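Local coordinates for protein peroxinectin A (Dictyostelium discoideum, PDB 6ERC) that catalyses the oxidation of phenolic donors by hydrogen peroxide at a modified heme, with peroxidase activity toward iodide and thiocyanate as well, at residues Asn165-Ser170 with Arg249-Ser254; Leu228-Arg233 with Ser256-Gln261; Ala300-His305 with Ser381-Arg386; Arg386-Gly391 with Asp432-Val437. All coordinates share one frame; numbering follows the deposited sequence.

Contact 1 of 4, residues Asn165-Ser170 with Arg249-Ser254; sequences NLRSLS and RVFQQS
The guanidinium of Arg-167 lies flat over one face of the Phe-251 ring, the two planes tilted by 23° and their centres 4.0 Å apart. It is a cation-pi stack set toward the rim: NH1 of Arg-167 sits above CD2 of Phe-251 at 3.1 Å, while CD of Arg-167 lies over the same face, 3.9 Å from the ring centroid, and adds a CH-pi contact. Both the charged end and the last methylene of the chain therefore use one aromatic surface. The bend that makes this possible is at chi3 (-100°), which folds the guanidinium over the ring. Phe-251, with CG anti to the backbone N (chi1 168°), extends from helix 247-275 to meet it. Gln-252 borders the ring, its NE2 near the ring plane.

Further out, acidic residues fix the arginine: NH2 of Arg-167 forms salt bridges with Asp-247 and Glu-248, in the first turn of the same helix. Glu-248 also accepts from NE2 of Gln-252, so one carboxylate ties the arginine and the amide together. Beyond the ring, Tyr-156 stands with its plane nearly perpendicular to Phe-251.

Arginine suits the place because it can stack on Phe-251 while its NH2 pairs with the acids just before segment 249-254. The flat cation joins the end of helix 160-166 to the start of helix 247-275, where the carboxylates of Asp-247 and Glu-248 are probably also favoured by the helix dipole. Its buried charge is thus probably well compensated, by the two salt-bridged carboxylates and by the pi electrons over one face.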
# COMPACT_ATOMS: atom_id res chain seq x y z
N ASN A 165 -10.38 -19.03 -10.93
CA ASN A 165 -10.87 -18.30 -12.09
C ASN A 165 -9.77 -17.47 -12.74
O ASN A 165 -9.84 -17.20 -13.95
CB ASN A 165 -12.04 -17.39 -11.71
CG ASN A 165 -13.34 -18.15 -11.57
OD1 ASN A 165 -13.91 -18.25 -10.48
ND2 ASN A 165 -13.83 -18.70 -12.67
N LEU A 166 -8.76 -17.06 -11.98
CA LEU A 166 -7.65 -16.29 -12.53
C LEU A 166 -6.60 -17.16 -13.20
O LEU A 166 -5.77 -16.63 -13.96
CB LEU A 166 -6.98 -15.46 -11.43
CG LEU A 166 -7.64 -14.13 -11.07
CD1 LEU A 166 -6.98 -13.53 -9.84
CD2 LEU A 166 -7.58 -13.15 -12.24
N ARG A 167 -6.60 -18.46 -12.96
CA ARG A 167 -5.58 -19.35 -13.49
C ARG A 167 -6.17 -20.22 -14.60
O ARG A 167 -7.36 -20.53 -14.61
CB ARG A 167 -4.98 -20.23 -12.39
CG ARG A 167 -6.00 -20.99 -11.57
CD ARG A 167 -5.35 -21.68 -10.38
NE ARG A 167 -5.12 -23.10 -10.64
CZ ARG A 167 -4.88 -24.01 -9.70
NH1 ARG A 167 -4.84 -23.66 -8.42
NH2 ARG A 167 -4.69 -25.27 -10.04
N SER A 168 -5.30 -20.60 -15.54
CA SER A 168 -5.75 -21.34 -16.72
C SER A 168 -6.14 -22.77 -16.40
O SER A 168 -6.86 -23.39 -17.19
CB SER A 168 -4.65 -21.35 -17.78
OG SER A 168 -3.49 -22.02 -17.32
N LEU A 169 -5.70 -23.31 -15.26
CA LEU A 169 -5.94 -24.70 -14.89
C LEU A 169 -5.25 -25.67 -15.85
O LEU A 169 -5.68 -26.82 -16.00
CB LEU A 169 -7.44 -25.01 -14.83
CG LEU A 169 -8.27 -24.08 -13.94
CD1 LEU A 169 -9.75 -24.39 -14.08
CD2 LEU A 169 -7.85 -24.18 -12.49
N SER A 170 -4.18 -25.22 -16.50
CA SER A 170 -3.41 -26.04 -17.43
C SER A 170 -1.94 -25.72 -17.20
O SER A 170 -1.54 -24.56 -17.27
CB SER A 170 -3.80 -25.75 -18.88
OG SER A 170 -5.20 -25.90 -19.08
N ARG A 249 -0.53 -29.13 -8.59
CA ARG A 249 0.78 -29.18 -7.95
C ARG A 249 1.74 -28.19 -8.58
O ARG A 249 2.53 -27.54 -7.87
CB ARG A 249 1.35 -30.60 -8.03
CG ARG A 249 2.75 -30.76 -7.43
CD ARG A 249 2.78 -30.44 -5.94
NE ARG A 249 4.14 -30.42 -5.40
CZ ARG A 249 4.82 -31.50 -5.02
NH1 ARG A 249 4.28 -32.71 -5.11
NH2 ARG A 249 6.06 -31.37 -4.55
N VAL A 250 1.72 -28.06 -9.91
CA VAL A 250 2.60 -27.10 -10.56
C VAL A 250 2.25 -25.69 -10.14
O VAL A 250 3.13 -24.85 -9.89
CB VAL A 250 2.53 -27.26 -12.09
CG1 VAL A 250 3.42 -26.23 -12.78
CG2 VAL A 250 2.94 -28.67 -12.50
N PHE A 251 0.95 -25.39 -10.04
CA PHE A 251 0.53 -24.06 -9.62
C PHE A 251 1.04 -23.74 -8.22
O PHE A 251 1.67 -22.70 -8.00
CB PHE A 251 -1.00 -23.95 -9.66
CG PHE A 251 -1.52 -22.73 -8.97
CD1 PHE A 251 -1.57 -21.52 -9.64
CD2 PHE A 251 -1.94 -22.78 -7.66
CE1 PHE A 251 -2.05 -20.39 -9.01
CE2 PHE A 251 -2.41 -21.66 -7.02
CZ PHE A 251 -2.47 -20.46 -7.69
N GLN A 252 0.77 -24.63 -7.25
CA GLN A 252 1.16 -24.36 -5.87
C GLN A 252 2.67 -24.17 -5.75
O GLN A 252 3.14 -23.23 -5.10
CB GLN A 252 0.68 -25.49 -4.96
CG GLN A 252 -0.84 -25.60 -4.86
CD GLN A 252 -1.49 -24.32 -4.37
OE1 GLN A 252 -0.84 -23.44 -3.81
NE2 GLN A 252 -2.80 -24.20 -4.60
N GLN A 253 3.45 -25.05 -6.37
CA GLN A 253 4.90 -24.89 -6.35
C GLN A 253 5.31 -23.57 -6.98
O GLN A 253 6.28 -22.94 -6.54
CB GLN A 253 5.56 -26.07 -7.07
CG GLN A 253 5.44 -27.40 -6.34
CD GLN A 253 6.38 -27.56 -5.14
OE1 GLN A 253 6.35 -28.58 -4.46
NE2 GLN A 253 7.22 -26.55 -4.88
N SER A 254 4.59 -23.13 -8.01
CA SER A 254 4.87 -21.83 -8.61
C SER A 254 4.40 -20.70 -7.70
O SER A 254 5.12 -19.71 -7.51
CB SER A 254 4.21 -21.72 -9.98
OG SER A 254 4.69 -22.72 -10.86

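Contact 2 of 4, residues Leu228-Arg233 with Ser256-Gln261; sequences LRDHNR and SCIIEQ
His-231 offers the edge of its imidazole to Ile-258: CG1 of Ile-258 lies near the ring plane, 4.0 Å from CD2 of His-231. Elsewhere on that edge ND1 of His-231 donates to OD1 of Asn-232 at 3.3 Å in an almost straight bond (167°), with the acceptor in the ring plane. The second flat group, the guanidinium of Arg-233, turns its edge to Asp-230. NE and NH2 both donate to OD1 of Asp-230, the latter at 3.0 Å, and both come from the same face of the carboxylate, well out of its plane.

Ile-258 supplies the hydrocarbon, against His-231 and Asp-230. With CG1 anti to its carbonyl carbon (chi1 -64°), the longer branch is carried to the other helix: CG1 lies 3.9 Å from CB of His-231, and CD1 reaches 3.7 Å from the backbone N of His-231. CD1 also rests 3.8 Å from OD2 of Asp-230. Leu-155 and Tyr-156 pack on the same isoleucine, and one residue before it Cys-257 is joined by a disulfide to Cys-485.

OD2 of Asp-230 belongs to a salt bridge with Arg-496, so this carboxylate serves two arginines. With an alanine in this position, Arg-496 is likely to lose its mate and the Arg-233 guanidinium to turn more freely, though Glu-486 would still attract it.

Helices 218-241 and 247-275 thus meet through van der Waals contact, at a spacing of 6.5 Å between CA of His-231 and CA of Ile-258. A branched aliphatic side chain fills this join, while the buried charge beside it is paired along and beyond helix 218-241.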
# COMPACT_ATOMS: atom_id res chain seq x y z
N LEU A 228 3.40 -12.20 -12.80
CA LEU A 228 2.60 -13.21 -13.50
C LEU A 228 3.44 -13.91 -14.56
O LEU A 228 3.39 -15.14 -14.68
CB LEU A 228 1.37 -12.56 -14.12
CG LEU A 228 0.26 -12.08 -13.18
CD1 LEU A 228 -0.77 -11.28 -13.96
CD2 LEU A 228 -0.40 -13.25 -12.46
N ARG A 229 4.21 -13.15 -15.34
CA ARG A 229 5.12 -13.74 -16.30
C ARG A 229 6.12 -14.66 -15.61
O ARG A 229 6.33 -15.81 -16.03
CB ARG A 229 5.86 -12.65 -17.07
CG ARG A 229 4.98 -11.83 -17.99
CD ARG A 229 5.78 -10.72 -18.65
NE ARG A 229 4.97 -9.90 -19.54
CZ ARG A 229 5.43 -8.87 -20.23
NH1 ARG A 229 6.70 -8.51 -20.14
NH2 ARG A 229 4.61 -8.18 -21.02
N ASP A 230 6.73 -14.18 -14.53
CA ASP A 230 7.68 -15.00 -13.78
C ASP A 230 7.00 -16.24 -13.21
O ASP A 230 7.65 -17.29 -13.07
CB ASP A 230 8.30 -14.17 -12.65
CG ASP A 230 9.64 -14.71 -12.20
OD1 ASP A 230 10.52 -14.92 -13.06
OD2 ASP A 230 9.82 -14.91 -10.98
N HIS A 231 5.71 -16.15 -12.89
CA HIS A 231 4.99 -17.32 -12.40
C HIS A 231 4.83 -18.36 -13.51
O HIS A 231 5.18 -19.53 -13.32
CB HIS A 231 3.62 -16.90 -11.86
CG HIS A 231 2.76 -18.06 -11.45
ND1 HIS A 231 1.98 -18.77 -12.34
CD2 HIS A 231 2.58 -18.64 -10.24
CE1 HIS A 231 1.35 -19.73 -11.69
NE2 HIS A 231 1.69 -19.67 -10.42
N ASN A 232 4.29 -17.95 -14.65
CA ASN A 232 4.11 -18.89 -15.75
C ASN A 232 5.44 -19.43 -16.26
O ASN A 232 5.50 -20.55 -16.77
CB ASN A 232 3.33 -18.22 -16.89
CG ASN A 232 1.87 -18.02 -16.56
OD1 ASN A 232 1.37 -18.53 -15.55
ND2 ASN A 232 1.16 -17.29 -17.41
N ARG A 233 6.51 -18.64 -16.12
CA ARG A 233 7.83 -19.13 -16.49
C ARG A 233 8.25 -20.29 -15.60
O ARG A 233 8.72 -21.33 -16.08
CB ARG A 233 8.84 -17.99 -16.42
CG ARG A 233 10.19 -18.30 -17.04
CD ARG A 233 11.16 -17.15 -16.85
NE ARG A 233 11.40 -16.89 -15.44
CZ ARG A 233 12.26 -17.56 -14.69
NH1 ARG A 233 12.97 -18.55 -15.21
NH2 ARG A 233 12.41 -17.25 -13.41
N SER A 256 4.23 -20.81 -4.52
CA SER A 256 5.15 -20.76 -3.39
C SER A 256 6.41 -19.97 -3.73
O SER A 256 6.91 -19.20 -2.91
CB SER A 256 5.51 -22.17 -2.94
OG SER A 256 6.23 -22.17 -1.73
N CYS A 257 6.94 -20.14 -4.95
CA CYS A 257 8.14 -19.41 -5.35
C CYS A 257 7.87 -17.91 -5.42
O CYS A 257 8.68 -17.10 -4.95
CB CYS A 257 8.65 -19.92 -6.70
SG CYS A 257 9.19 -21.64 -6.74
N ILE A 258 6.75 -17.52 -6.03
CA ILE A 258 6.44 -16.11 -6.20
C ILE A 258 6.27 -15.44 -4.84
O ILE A 258 6.76 -14.32 -4.62
CB ILE A 258 5.18 -15.94 -7.07
CG1 ILE A 258 5.44 -16.47 -8.49
CG2 ILE A 258 4.75 -14.47 -7.11
CD1 ILE A 258 6.54 -15.73 -9.26
N ILE A 259 5.57 -16.09 -3.92
CA ILE A 259 5.44 -15.56 -2.56
C ILE A 259 6.82 -15.32 -1.96
O ILE A 259 7.09 -14.26 -1.39
CB ILE A 259 4.60 -16.52 -1.70
CG1 ILE A 259 3.15 -16.48 -2.18
CG2 ILE A 259 4.69 -16.15 -0.23
CD1 ILE A 259 2.28 -17.56 -1.59
N GLU A 260 7.72 -16.31 -2.09
CA GLU A 260 9.09 -16.13 -1.62
C GLU A 260 9.76 -14.97 -2.34
O GLU A 260 10.52 -14.20 -1.73
CB GLU A 260 9.89 -17.41 -1.82
CG GLU A 260 11.39 -17.23 -1.63
CD GLU A 260 12.15 -18.54 -1.66
OE1 GLU A 260 11.52 -19.61 -1.53
OE2 GLU A 260 13.39 -18.50 -1.82
N GLN A 261 9.52 -14.83 -3.65
CA GLN A 261 10.13 -13.73 -4.40
C GLN A 261 9.64 -12.39 -3.88
O GLN A 261 10.43 -11.45 -3.73
CB GLN A 261 9.83 -13.89 -5.89
CG GLN A 261 10.51 -12.85 -6.77
CD GLN A 261 12.02 -12.90 -6.67
OE1 GLN A 261 12.68 -13.63 -7.41
NE2 GLN A 261 12.58 -12.11 -5.77

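Contact 3 of 4, residues Ala300-His305 with Ser381-Arg386; sequences AFRFGH and SRNLQR. With HEM (protoporphyrin IX containing Fe), chain F.
Arg-302 and Arg-386 converge on one heme propionate oxygen, O1A. NE of Arg-386 donates to it at 3.3 Å; NH1 of Arg-302 is modelled at 2.4 Å from it, a length too short to trust, and its NH2 adds a weak bond. The other oxygen, O2A, takes an almost straight bond (170°) from NH2 of Arg-386 at 2.8 Å and another from NE of Arg-382, so three arginines probably balance the propionate charge. NH1 of Arg-302 also donates to OD1 of Asn-383 at 2.7 Å, in the carbonyl plane, with amide and guanidinium almost perpendicular. That amide runs within 12° of parallel to the ring of His-305, whose NE2 binds the heme iron at 2.3 Å as the proximal ligand. The bend of Arg-302 at chi2 (-144°) lays its guanidinium along the porphyrin edge, one face over CHA.

A leucine in place of Arg-302 would probably leave Asn-383 OD1 without this donor and the propionate less firmly held.

The contact joins the turn between helices 294-300 and 304-307 to helix 379-390. Tyr-436 of helix 435-441 packs on Asn-383 and His-305, while strand 113-124 supplies Phe-117 and Thr-119 to NH1 of Arg-386.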
# COMPACT_ATOMS: atom_id res chain seq x y z
N ALA A 300 1.45 5.31 9.60
CA ALA A 300 2.87 5.29 9.27
C ALA A 300 3.10 5.02 7.78
O ALA A 300 3.76 5.79 7.09
CB ALA A 300 3.59 4.25 10.13
N PHE A 301 2.56 3.91 7.28
CA PHE A 301 2.90 3.46 5.94
C PHE A 301 2.19 4.24 4.84
O PHE A 301 2.40 3.95 3.66
CB PHE A 301 2.60 1.97 5.78
CG PHE A 301 3.44 1.30 4.73
CD1 PHE A 301 4.76 0.98 4.99
CD2 PHE A 301 2.91 1.00 3.49
CE1 PHE A 301 5.54 0.37 4.03
CE2 PHE A 301 3.69 0.38 2.53
CZ PHE A 301 5.00 0.07 2.80
N ARG A 302 1.35 5.21 5.18
CA ARG A 302 0.75 6.07 4.17
C ARG A 302 1.69 7.19 3.72
O ARG A 302 1.28 8.04 2.93
CB ARG A 302 -0.56 6.68 4.69
CG ARG A 302 -1.63 5.63 4.97
CD ARG A 302 -3.02 6.13 4.63
NE ARG A 302 -4.03 5.12 4.92
CZ ARG A 302 -5.32 5.24 4.63
NH1 ARG A 302 -5.78 6.33 4.03
NH2 ARG A 302 -6.16 4.26 4.94
N PHE A 303 2.94 7.19 4.19
CA PHE A 303 3.91 8.17 3.75
C PHE A 303 4.10 8.17 2.24
O PHE A 303 4.55 9.17 1.68
CB PHE A 303 5.26 7.91 4.43
CG PHE A 303 5.96 6.66 3.94
CD1 PHE A 303 6.81 6.72 2.84
CD2 PHE A 303 5.77 5.45 4.57
CE1 PHE A 303 7.45 5.58 2.38
CE2 PHE A 303 6.42 4.31 4.12
CZ PHE A 303 7.26 4.38 3.02
N GLY A 304 3.78 7.06 1.57
CA GLY A 304 4.04 6.97 0.15
C GLY A 304 3.32 8.00 -0.68
O GLY A 304 3.77 8.36 -1.77
N HIS A 305 2.19 8.50 -0.19
CA HIS A 305 1.46 9.52 -0.93
C HIS A 305 2.26 10.80 -1.05
O HIS A 305 2.12 11.54 -2.04
CB HIS A 305 0.12 9.76 -0.26
CG HIS A 305 -0.70 8.51 -0.10
ND1 HIS A 305 -1.32 8.18 1.08
CD2 HIS A 305 -0.96 7.50 -0.96
CE1 HIS A 305 -1.95 7.02 0.93
NE2 HIS A 305 -1.75 6.60 -0.30
N SER A 381 -6.83 14.68 2.32
CA SER A 381 -8.01 14.76 3.17
C SER A 381 -8.52 13.38 3.55
O SER A 381 -8.88 13.14 4.71
CB SER A 381 -9.11 15.55 2.46
OG SER A 381 -8.68 16.86 2.15
N ARG A 382 -8.56 12.45 2.59
CA ARG A 382 -9.02 11.10 2.89
C ARG A 382 -8.17 10.46 3.99
O ARG A 382 -8.69 9.74 4.85
CB ARG A 382 -8.99 10.24 1.63
CG ARG A 382 -10.08 10.60 0.62
CD ARG A 382 -10.23 9.53 -0.47
NE ARG A 382 -10.92 8.34 0.02
CZ ARG A 382 -12.24 8.23 0.16
NH1 ARG A 382 -13.03 9.25 -0.15
NH2 ARG A 382 -12.77 7.10 0.61
N ASN A 383 -6.87 10.72 3.98
CA ASN A 383 -6.00 10.17 5.02
C ASN A 383 -6.34 10.77 6.38
O ASN A 383 -6.49 10.04 7.37
CB ASN A 383 -4.54 10.41 4.67
CG ASN A 383 -4.12 9.70 3.39
OD1 ASN A 383 -4.61 8.61 3.09
ND2 ASN A 383 -3.22 10.32 2.64
N LEU A 384 -6.46 12.09 6.46
CA LEU A 384 -6.83 12.74 7.71
C LEU A 384 -8.16 12.20 8.23
O LEU A 384 -8.29 11.87 9.42
CB LEU A 384 -6.91 14.25 7.52
CG LEU A 384 -5.62 15.05 7.76
CD1 LEU A 384 -5.19 14.98 9.22
CD2 LEU A 384 -4.50 14.59 6.85
N GLN A 385 -9.15 12.09 7.35
CA GLN A 385 -10.42 11.49 7.75
C GLN A 385 -10.22 10.09 8.32
O GLN A 385 -10.75 9.76 9.38
CB GLN A 385 -11.37 11.44 6.55
CG GLN A 385 -11.86 12.79 6.11
CD GLN A 385 -12.94 13.35 7.01
OE1 GLN A 385 -12.76 14.37 7.65
NE2 GLN A 385 -14.08 12.67 7.05
N ARG A 386 -9.45 9.26 7.60
CA ARG A 386 -9.28 7.87 8.02
C ARG A 386 -8.62 7.78 9.39
O ARG A 386 -9.02 6.96 10.23
CB ARG A 386 -8.45 7.11 6.97
CG ARG A 386 -8.49 5.59 7.10
CD ARG A 386 -9.84 5.02 6.70
NE ARG A 386 -10.24 5.42 5.35
CZ ARG A 386 -11.43 5.14 4.81
NH1 ARG A 386 -12.33 4.45 5.50
NH2 ARG A 386 -11.71 5.54 3.58
CHA HEM F . -4.51 3.79 0.88
CHB HEM F . -4.25 5.76 -3.52
CHC HEM F . 0.58 5.16 -3.47
CHD HEM F . 0.32 3.41 1.03
C1A HEM F . -4.85 4.43 -0.28
C2A HEM F . -6.15 4.94 -0.62
C3A HEM F . -6.09 5.49 -1.84
C4A HEM F . -4.73 5.33 -2.31
CMA HEM F . -7.24 6.16 -2.62
CAA HEM F . -7.38 4.85 0.30
CBA HEM F . -7.71 6.28 0.72
CGA HEM F . -8.48 6.26 2.01
O1A HEM F . -7.93 5.80 3.05
O2A HEM F . -9.65 6.72 2.01
C1B HEM F . -2.92 5.74 -3.89
C2B HEM F . -2.42 6.19 -5.16
C3B HEM F . -1.08 6.02 -5.16
C4B HEM F . -0.71 5.47 -3.88
CMB HEM F . -3.33 6.74 -6.28
CAB HEM F . -0.05 6.34 -6.26
CBB HEM F . -0.36 6.93 -7.42
C1C HEM F . 0.94 4.64 -2.25
C2C HEM F . 2.29 4.33 -1.81
C3C HEM F . 2.21 3.84 -0.55
C4C HEM F . 0.81 3.84 -0.18
CMC HEM F . 3.52 4.57 -2.71
CAC HEM F . 3.28 3.34 0.45
CBC HEM F . 4.60 3.28 0.23
C1D HEM F . -1.01 3.32 1.37
C2D HEM F . -1.55 2.73 2.57
C3D HEM F . -2.88 2.85 2.53
C4D HEM F . -3.23 3.49 1.29
CMD HEM F . -0.70 2.11 3.70
CAD HEM F . -3.90 2.35 3.56
CBD HEM F . -4.06 0.86 3.30
CGD HEM F . -5.47 0.40 3.57
O1D HEM F . -6.32 0.53 2.66
O2D HEM F . -5.75 -0.10 4.69
NA HEM F . -4.00 4.68 -1.34
NB HEM F . -1.86 5.31 -3.13
NC HEM F . 0.07 4.33 -1.23
ND HEM F . -2.07 3.77 0.61
FE HEM F . -1.97 4.48 -1.26

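Contact 4 of 4, residues Arg386-Gly391 with Asp432-Val437; sequences RNRDHG and DIDSYV. With HEM (protoporphyrin IX containing Fe), chain F.
Asn-387 and Tyr-436 mark the nearest approach of the backbones, their CA atoms 7.5 Å apart, where the last turns of helix 379-390 pass the beginning of helix 435-441; just past the end of the former, Gly-391 leaves the helix with a positive phi, which favours glycine. The amide of Asn-387 lies against the base of Tyr-436, its ND2 3.8 Å from CB of the tyrosine, and the amide and ring planes differ by 21°. A water joins the same pair: it accepts from the backbone N of Tyr-436 at 2.7 Å and donates weakly to OD1 of Asn-387. The amide has partners of its own, ND2 donating to the carbonyl of Asn-383 one turn back and OD1 bonding with Thr-299.

Arg-388, its chain extended from CG to NE, brings NH2 to OD2 of Asp-434 at 2.9 Å in a salt bridge of 162°. The oxygen uses its syn lone pair and lies close to the guanidinium plane. NH1 of the arginine donates to the carbonyl of Gln-46, and its chain packs on Ser-48 and Ile-51 of helix 48-56.

Asp-434 holds the N-cap position but makes no capping bond; its carboxylate pairs with Arg-388, while water serves the amide of Tyr-436 in the first turn. The join between the helices therefore rests on one ion pair, an amide resting on CB of the tyrosine and a bridging water, with asparagine suited to hydrogen-bond on both sides.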
# COMPACT_ATOMS: atom_id res chain seq x y z
N ARG A 386 -9.45 9.26 7.60
CA ARG A 386 -9.28 7.87 8.02
C ARG A 386 -8.62 7.78 9.39
O ARG A 386 -9.02 6.96 10.23
CB ARG A 386 -8.45 7.11 6.97
CG ARG A 386 -8.49 5.59 7.10
CD ARG A 386 -9.84 5.02 6.70
NE ARG A 386 -10.24 5.42 5.35
CZ ARG A 386 -11.43 5.14 4.81
NH1 ARG A 386 -12.33 4.45 5.50
NH2 ARG A 386 -11.71 5.54 3.58
N ASN A 387 -7.61 8.62 9.64
CA ASN A 387 -6.99 8.65 10.96
C ASN A 387 -8.01 9.07 12.02
O ASN A 387 -8.06 8.48 13.11
CB ASN A 387 -5.79 9.60 10.96
CG ASN A 387 -4.62 9.06 10.17
OD1 ASN A 387 -3.77 8.35 10.71
ND2 ASN A 387 -4.57 9.40 8.89
N ARG A 388 -8.81 10.10 11.72
CA ARG A 388 -9.84 10.54 12.66
C ARG A 388 -10.99 9.55 12.73
O ARG A 388 -11.65 9.43 13.77
CB ARG A 388 -10.33 11.93 12.26
CG ARG A 388 -9.25 12.99 12.35
CD ARG A 388 -9.67 14.29 11.68
NE ARG A 388 -8.63 15.31 11.79
CZ ARG A 388 -8.78 16.57 11.41
NH1 ARG A 388 -9.94 16.98 10.90
NH2 ARG A 388 -7.78 17.43 11.55
N ASP A 389 -11.25 8.84 11.63
CA ASP A 389 -12.23 7.76 11.64
C ASP A 389 -11.78 6.63 12.57
O ASP A 389 -12.58 6.11 13.36
CB ASP A 389 -12.44 7.24 10.21
CG ASP A 389 -13.40 6.07 10.14
OD1 ASP A 389 -13.94 5.66 11.18
OD2 ASP A 389 -13.61 5.55 9.02
N HIS A 390 -10.51 6.24 12.48
CA HIS A 390 -9.99 5.15 13.29
C HIS A 390 -9.64 5.57 14.71
O HIS A 390 -9.35 4.70 15.53
CB HIS A 390 -8.74 4.55 12.63
CG HIS A 390 -9.01 3.87 11.32
ND1 HIS A 390 -8.13 2.99 10.74
CD2 HIS A 390 -10.06 3.97 10.46
CE1 HIS A 390 -8.62 2.56 9.59
NE2 HIS A 390 -9.79 3.14 9.40
N GLY A 391 -9.64 6.86 15.00
CA GLY A 391 -9.30 7.32 16.34
C GLY A 391 -7.82 7.26 16.63
O GLY A 391 -7.43 6.93 17.76
N ASP A 432 -2.02 19.01 19.71
CA ASP A 432 -3.18 18.93 18.83
C ASP A 432 -2.83 18.40 17.44
O ASP A 432 -3.73 18.20 16.63
CB ASP A 432 -3.84 20.31 18.69
CG ASP A 432 -4.23 20.91 20.02
OD1 ASP A 432 -4.53 20.14 20.96
OD2 ASP A 432 -4.24 22.15 20.12
N ILE A 433 -1.54 18.18 17.16
CA ILE A 433 -1.13 17.76 15.83
C ILE A 433 -1.63 16.35 15.56
O ILE A 433 -1.55 15.46 16.42
CB ILE A 433 0.40 17.83 15.70
CG1 ILE A 433 0.89 19.26 15.96
CG2 ILE A 433 0.83 17.39 14.31
CD1 ILE A 433 2.40 19.39 16.05
N ASP A 434 -2.16 16.13 14.36
CA ASP A 434 -2.52 14.79 13.92
C ASP A 434 -1.25 13.95 13.75
O ASP A 434 -0.28 14.41 13.15
CB ASP A 434 -3.30 14.84 12.61
CG ASP A 434 -4.77 15.13 12.82
OD1 ASP A 434 -5.43 14.35 13.54
OD2 ASP A 434 -5.27 16.13 12.26
N SER A 435 -1.27 12.72 14.26
CA SER A 435 -0.10 11.85 14.16
C SER A 435 0.40 11.76 12.73
O SER A 435 1.61 11.73 12.48
CB SER A 435 -0.43 10.46 14.70
OG SER A 435 -0.49 10.46 16.11
N TYR A 436 -0.52 11.73 11.76
CA TYR A 436 -0.12 11.59 10.36
C TYR A 436 0.73 12.76 9.90
O TYR A 436 1.79 12.58 9.29
CB TYR A 436 -1.36 11.44 9.48
CG TYR A 436 -1.06 11.28 8.01
CD1 TYR A 436 -0.23 10.26 7.55
CD2 TYR A 436 -1.61 12.15 7.07
CE1 TYR A 436 0.05 10.12 6.21
CE2 TYR A 436 -1.33 12.01 5.73
CZ TYR A 436 -0.51 10.99 5.30
OH TYR A 436 -0.24 10.86 3.96
N VAL A 437 0.30 13.99 10.20
CA VAL A 437 1.05 15.16 9.74
C VAL A 437 2.32 15.31 10.57
O VAL A 437 3.35 15.76 10.06
CB VAL A 437 0.19 16.44 9.78
CG1 VAL A 437 -1.22 16.19 9.24
CG2 VAL A 437 0.14 17.04 11.17
CHA HEM F . -4.51 3.79 0.88
CHB HEM F . -4.25 5.76 -3.52
CHC HEM F . 0.58 5.16 -3.47
CHD HEM F . 0.32 3.41 1.03
C1A HEM F . -4.85 4.43 -0.28
C2A HEM F . -6.15 4.94 -0.62
C3A HEM F . -6.09 5.49 -1.84
C4A HEM F . -4.73 5.33 -2.31
CMA HEM F . -7.24 6.16 -2.62
CAA HEM F . -7.38 4.85 0.30
CBA HEM F . -7.71 6.28 0.72
CGA HEM F . -8.48 6.26 2.01
O1A HEM F . -7.93 5.80 3.05
O2A HEM F . -9.65 6.72 2.01
C1B HEM F . -2.92 5.74 -3.89
C2B HEM F . -2.42 6.19 -5.16
C3B HEM F . -1.08 6.02 -5.16
C4B HEM F . -0.71 5.47 -3.88
CMB HEM F . -3.33 6.74 -6.28
CAB HEM F . -0.05 6.34 -6.26
CBB HEM F . -0.36 6.93 -7.42
C1C HEM F . 0.94 4.64 -2.25
C2C HEM F . 2.29 4.33 -1.81
C3C HEM F . 2.21 3.84 -0.55
C4C HEM F . 0.81 3.84 -0.18
CMC HEM F . 3.52 4.57 -2.71
CAC HEM F . 3.28 3.34 0.45
CBC HEM F . 4.60 3.28 0.23
C1D HEM F . -1.01 3.32 1.37
C2D HEM F . -1.55 2.73 2.57
C3D HEM F . -2.88 2.85 2.53
C4D HEM F . -3.23 3.49 1.29
CMD HEM F . -0.70 2.11 3.70
CAD HEM F . -3.90 2.35 3.56
CBD HEM F . -4.06 0.86 3.30
CGD HEM F . -5.47 0.40 3.57
O1D HEM F . -6.32 0.53 2.66
O2D HEM F . -5.75 -0.10 4.69
NA HEM F . -4.00 4.68 -1.34
NB HEM F . -1.86 5.31 -3.13
NC HEM F . 0.07 4.33 -1.23
ND HEM F . -2.07 3.77 0.61
FE HEM F . -1.97 4.48 -1.26
O HOH W 1 -2.94 10.76 12.55

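The four contacts form two pairs. Contacts 1 and 2 share helix 247-275 and touch, Ser-254 CB lying 3.3 Å from His-231 NE2 and Phe-251 CD1 3.8 Å from the same nitrogen. Contacts 3 and 4 share Arg-386 and helix 379-390, their centres about 9 Å apart; Leu-384 CD1 approaches Asp-434 OD2 to 3.2 Å, and Tyr-436 OH makes a weak hydrogen bond with Arg-302 O. Contact 3 holds the heme, with the His-305 side chain about 8 Å from that of His-81, the predicted proton acceptor; contact 4 reaches the heme too, through the shared Arg-386. Contact 2 stays about 14 Å from contact 3 at the nearest atoms, and contact 1 about 21 Å.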